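Local coordinates for acyl-CoA thioester hydrolase ybgC (Escherichia coli K-12, PDB 3GRH), which is a putative thioesterase of the outer membrane, a pectinesterase-family lipoprotein that neither binds pectin nor has pectinesterase activity, at residues A[150-154]-A[155-159]; A[186-189]-A[190-194]. All blocks are in the same frame, centred on the assembly; numbering follows the deposited sequence.

Contact 1: residues A[150-154]-A[155-159]; sequences GGMSP and ADWRH
The shortest direct bond between the two segments runs from Arg158 N to Pro154 O, at 2.8 Å. It is nearly straight and comes in close to the line of the carbonyl. Trp157 N makes a similar bond to Ser153 O, at 2.9 Å. Together they form the first turn of helix 154-161. Ser153 is the N-cap. Its OG lies between the backbone N and the carbonyl carbon (chi1 61°), which turns it toward the helix start, where it accepts from Asp156 N at 3.2 Å. The return link is indirect. A water accepts from Ser153 N and donates to Asp156 OD2 at 2.8 Å. This resembles a capping box closed through water.

Met152 lies beside the helix start. Its SD meets the edge of the Trp157 indole, 3.9 Å from CD1, in a Met-aromatic contact. The chain bends at its last torsion, and Met152 CE comes 3.7 Å from Trp157 N. The indole NE1 bonds to Cys192 O, and the ring also meets Tyr177 with the planes about 20° apart.

The Arg158 chain bends at chi3 (-63°) and folds back along the turn. One guanidinium face looks toward Pro154 O, and NH1 lies 3.7 Å from Pro154 CB. NH1 donates to Gln181 O, at the C-terminal end of helix 174-181. A leucine in place of Arg158 has no guanidinium, and Gln181 O would probably be left without this donor.

The cap thus satisfies Asp156 N at the helix start. The nearby carboxylate of Asp156 is likely to be stabilised by the positive end of the helix dipole. Through Trp157 to Cys192 O and Arg158 to Gln181 O, the helix start is tied to the later loop and to the end of helix 174-181.

Contact 2: residues A[186-189]-A[190-194]; sequences DSIG and VLCSA
Two first torsions bring Ile188 and Cys192 together. Ile188 CG1 stands anti to the backbone N (chi1 -160°), and Cys192 SG stands anti to the carbonyl carbon (chi1 -62°). Ile188 CG1 then presses on Cys192 CB at 3.4 Å, tighter than usual for two carbons. The sulfur lies alongside, with SG 3.9 Å from the same CG1. It is also 3.6 Å from Ile188 O, a carbonyl that accepts from Lys183 NZ. SG is joined to Cys180 in a disulfide, so the isoleucine packs against a fixed cystine. Ile188 also touches Pro154 and Trp157 of helix 154-161.

The backbone between them turns sharply. Gly189 has a positive phi and an extended psi. At these angles a CB would collide with Ile188 O. The carbonyl of Gly189 accepts from Cys192 N at 3.1 Å. This donor sits 51° above the carbonyl plane, as can happen in a tight turn. The bond closes a type I turn with Val190 and Leu191 at its corners, the start of the 3-10 segment 190-192.

A second turn follows at once. Ser193 N donates to Val190 O at 3.0 Å. The serine hydroxyl donates to the same oxygen, with OG 2.9 Å from Val190 O. Val190 O is therefore gripped twice by one residue. Ser193 OG also accepts from Val226 N, which ties the turn to the loop before strand 228-230.

Val190 itself packs on Pro224, Val226 and Phe250. Its side chain is about 8 Å from that of Asp280, the predicted nucleophile. Consecutive turn bonds, a doubly held carbonyl and the disulfide together are consistent with a stiff loop near the predicted nucleophile.

How the contacts relate
Contact 1 comes first along the chain, in the loop after strand 142-146 and the start of helix 154-161. Contact 2 follows helix 174-181 and leads into strand 196-198. Their centres are about 8 Å apart, on the same side of the centre of the chain. They touch directly. Gly150 O and Gly189 N are 2.8 Å apart, a probable hydrogen bond, and the backbones of Met152 and Ile188 also pair. Pro154 CD packs on Asp186 O at 3.6 Å. Both belong to excursions from the parallel beta-helix. Backbone pairing thus joins them into one packed unit, in which the later loop carries the disulfide cysteine and lies nearer the predicted nucleophile.

Contact 1: residues A[150-154]-A[155-159]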
loop_
_atom_site.group_PDB
_atom_site.type_symbol
_atom_site.label_atom_id
_atom_site.label_comp_id
_atom_site.label_asym_id
_atom_site.label_seq_id
_atom_site.Cartn_x
_atom_site.Cartn_y
_atom_site.Cartn_z
ATOM N N GLY A 150 13.005 10.928 0.411
ATOM C CA GLY A 150 12.429 11.999 -0.419
ATOM C C GLY A 150 13.119 13.324 -0.257
ATOM O O GLY A 150 13.102 14.088 -1.159
ATOM N N GLY A 151 13.781 13.550 0.867
ATOM C CA GLY A 151 14.500 14.756 1.062
ATOM C C GLY A 151 15.860 14.847 0.421
ATOM O O GLY A 151 16.509 15.923 0.501
ATOM N N MET A 152 16.357 13.759 -0.107
ATOM C CA MET A 152 17.691 13.684 -0.667
ATOM C C MET A 152 17.802 14.474 -1.964
ATOM O O MET A 152 16.836 14.702 -2.694
ATOM C CB MET A 152 18.176 12.243 -0.778
ATOM C CG MET A 152 17.782 11.570 -1.993
ATOM S SD MET A 152 17.843 9.749 -1.932
ATOM C CE MET A 152 19.603 9.520 -1.888
ATOM N N SER A 153 19.030 14.934 -2.240
ATOM C CA SER A 153 19.279 15.667 -3.438
ATOM C C SER A 153 19.169 14.775 -4.656
ATOM O O SER A 153 19.433 13.583 -4.566
ATOM C CB SER A 153 20.692 16.308 -3.450
ATOM O OG SER A 153 21.758 15.346 -3.376
ATOM N N PRO A 154 18.752 15.350 -5.801
ATOM C CA PRO A 154 18.825 14.543 -7.017
ATOM C C PRO A 154 20.154 13.967 -7.335
ATOM O O PRO A 154 20.238 12.820 -7.769
ATOM C CB PRO A 154 18.305 15.489 -8.107
ATOM C CG PRO A 154 17.398 16.454 -7.334
ATOM C CD PRO A 154 18.057 16.628 -6.023
ATOM N N ALA A 155 21.248 14.696 -7.127
ATOM C CA ALA A 155 22.546 14.096 -7.378
ATOM C C ALA A 155 22.858 12.851 -6.555
ATOM O O ALA A 155 23.410 11.879 -7.082
ATOM C CB ALA A 155 23.590 15.142 -7.144
ATOM N N ASP A 156 22.570 12.909 -5.264
ATOM C CA ASP A 156 22.731 11.764 -4.347
ATOM C C ASP A 156 21.814 10.632 -4.736
ATOM O O ASP A 156 22.231 9.496 -4.729
ATOM C CB ASP A 156 22.481 12.177 -2.898
ATOM C CG ASP A 156 23.604 13.012 -2.329
ATOM O OD1 ASP A 156 24.631 13.237 -3.044
ATOM O OD2 ASP A 156 23.455 13.455 -1.157
ATOM N N TRP A 157 20.587 10.949 -5.135
ATOM C CA TRP A 157 19.625 9.963 -5.653
ATOM C C TRP A 157 20.123 9.244 -6.869
ATOM O O TRP A 157 20.134 8.027 -6.940
ATOM C CB TRP A 157 18.291 10.633 -5.925
ATOM C CG TRP A 157 17.194 9.703 -6.313
ATOM C CD1 TRP A 157 16.307 9.094 -5.503
ATOM C CD2 TRP A 157 16.859 9.329 -7.629
ATOM N NE1 TRP A 157 15.437 8.339 -6.216
ATOM C CE2 TRP A 157 15.771 8.429 -7.543
ATOM C CE3 TRP A 157 17.368 9.652 -8.903
ATOM C CZ2 TRP A 157 15.175 7.917 -8.664
ATOM C CZ3 TRP A 157 16.801 9.097 -10.000
ATOM C CH2 TRP A 157 15.735 8.215 -9.873
ATOM N N ARG A 158 20.613 10.005 -7.850
ATOM C CA ARG A 158 21.119 9.402 -9.076
ATOM C C ARG A 158 22.278 8.470 -8.834
ATOM O O ARG A 158 22.372 7.430 -9.462
ATOM C CB ARG A 158 21.566 10.491 -10.055
ATOM C CG ARG A 158 20.438 11.194 -10.771
ATOM C CD ARG A 158 20.897 12.044 -11.913
ATOM N NE ARG A 158 21.753 13.132 -11.518
ATOM C CZ ARG A 158 21.368 14.363 -11.187
ATOM N NH1 ARG A 158 20.092 14.742 -11.206
ATOM N NH2 ARG A 158 22.302 15.233 -10.871
ATOM N N HIS A 159 23.160 8.853 -7.907
ATOM C CA HIS A 159 24.296 8.047 -7.570
ATOM C C HIS A 159 23.909 6.712 -6.968
ATOM O O HIS A 159 24.363 5.648 -7.423
ATOM C CB HIS A 159 25.248 8.808 -6.652
ATOM C CG HIS A 159 26.480 8.036 -6.382
ATOM N ND1 HIS A 159 27.484 7.924 -7.318
ATOM C CD2 HIS A 159 26.869 7.298 -5.319
ATOM C CE1 HIS A 159 28.439 7.143 -6.845
ATOM N NE2 HIS A 159 28.103 6.772 -5.626
HETATM O O HOH W 1 21.058 14.510 -0.231
#

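Contact 2: residues A[186-189]-A[190-194]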
loop_
_atom_site.group_PDB
_atom_site.type_symbol
_atom_site.label_atom_id
_atom_site.label_comp_id
_atom_site.label_asym_id
_atom_site.label_seq_id
_atom_site.Cartn_x
_atom_site.Cartn_y
_atom_site.Cartn_z
ATOM N N ASP A 186 15.444 20.900 -5.045
ATOM C CA ASP A 186 16.386 20.682 -3.962
ATOM C C ASP A 186 16.338 19.227 -3.484
ATOM O O ASP A 186 17.361 18.652 -3.067
ATOM C CB ASP A 186 16.004 21.590 -2.803
ATOM C CG ASP A 186 17.113 21.745 -1.802
ATOM O OD1 ASP A 186 17.481 22.919 -1.468
ATOM O OD2 ASP A 186 17.626 20.691 -1.351
ATOM N N SER A 187 15.137 18.671 -3.531
ATOM C CA SER A 187 14.873 17.310 -3.018
ATOM C C SER A 187 14.159 16.511 -4.094
ATOM O O SER A 187 13.455 17.053 -4.949
ATOM C CB SER A 187 14.055 17.395 -1.707
ATOM O OG SER A 187 14.722 18.147 -0.699
ATOM N N ILE A 188 14.338 15.200 -4.090
ATOM C CA ILE A 188 13.739 14.375 -5.125
ATOM C C ILE A 188 12.240 14.109 -4.917
ATOM O O ILE A 188 11.497 13.876 -5.898
ATOM C CB ILE A 188 14.574 13.073 -5.239
ATOM C CG1 ILE A 188 14.354 12.389 -6.583
ATOM C CG2 ILE A 188 14.357 12.176 -4.032
ATOM C CD1 ILE A 188 15.273 12.905 -7.619
ATOM N N GLY A 189 11.785 14.068 -3.668
ATOM C CA GLY A 189 10.376 13.852 -3.342
ATOM C C GLY A 189 9.923 12.437 -3.084
ATOM O O GLY A 189 10.580 11.494 -3.517
ATOM N N VAL A 190 8.787 12.284 -2.410
ATOM C CA VAL A 190 8.306 10.936 -2.015
ATOM C C VAL A 190 8.084 10.061 -3.229
ATOM O O VAL A 190 8.351 8.821 -3.185
ATOM C CB VAL A 190 7.036 11.045 -1.148
ATOM C CG1 VAL A 190 5.920 11.757 -1.875
ATOM C CG2 VAL A 190 6.540 9.663 -0.609
ATOM N N LEU A 191 7.547 10.622 -4.304
ATOM C CA LEU A 191 7.218 9.830 -5.499
ATOM C C LEU A 191 8.459 9.324 -6.266
ATOM O O LEU A 191 8.302 8.676 -7.319
ATOM C CB LEU A 191 6.303 10.622 -6.463
ATOM C CG LEU A 191 4.876 10.834 -5.941
ATOM C CD1 LEU A 191 3.966 11.270 -7.028
ATOM C CD2 LEU A 191 4.279 9.544 -5.338
ATOM N N CYS A 192 9.656 9.624 -5.794
ATOM C CA CYS A 192 10.864 9.060 -6.333
ATOM C C CYS A 192 11.626 8.280 -5.309
ATOM O O CYS A 192 12.741 7.827 -5.588
ATOM C CB CYS A 192 11.781 10.149 -6.794
ATOM S SG CYS A 192 11.046 11.146 -8.142
ATOM N N SER A 193 11.105 8.128 -4.104
ATOM C CA SER A 193 11.887 7.475 -3.040
ATOM C C SER A 193 11.670 5.974 -2.970
ATOM O O SER A 193 12.191 5.344 -2.109
ATOM C CB SER A 193 11.524 8.070 -1.647
ATOM O OG SER A 193 10.180 7.700 -1.295
ATOM N N ALA A 194 10.898 5.398 -3.879
ATOM C CA ALA A 194 10.596 3.968 -3.798
ATOM C C ALA A 194 11.728 3.063 -4.148
ATOM O O ALA A 194 12.349 3.275 -5.205
ATOM C CB ALA A 194 9.298 3.599 -4.660
#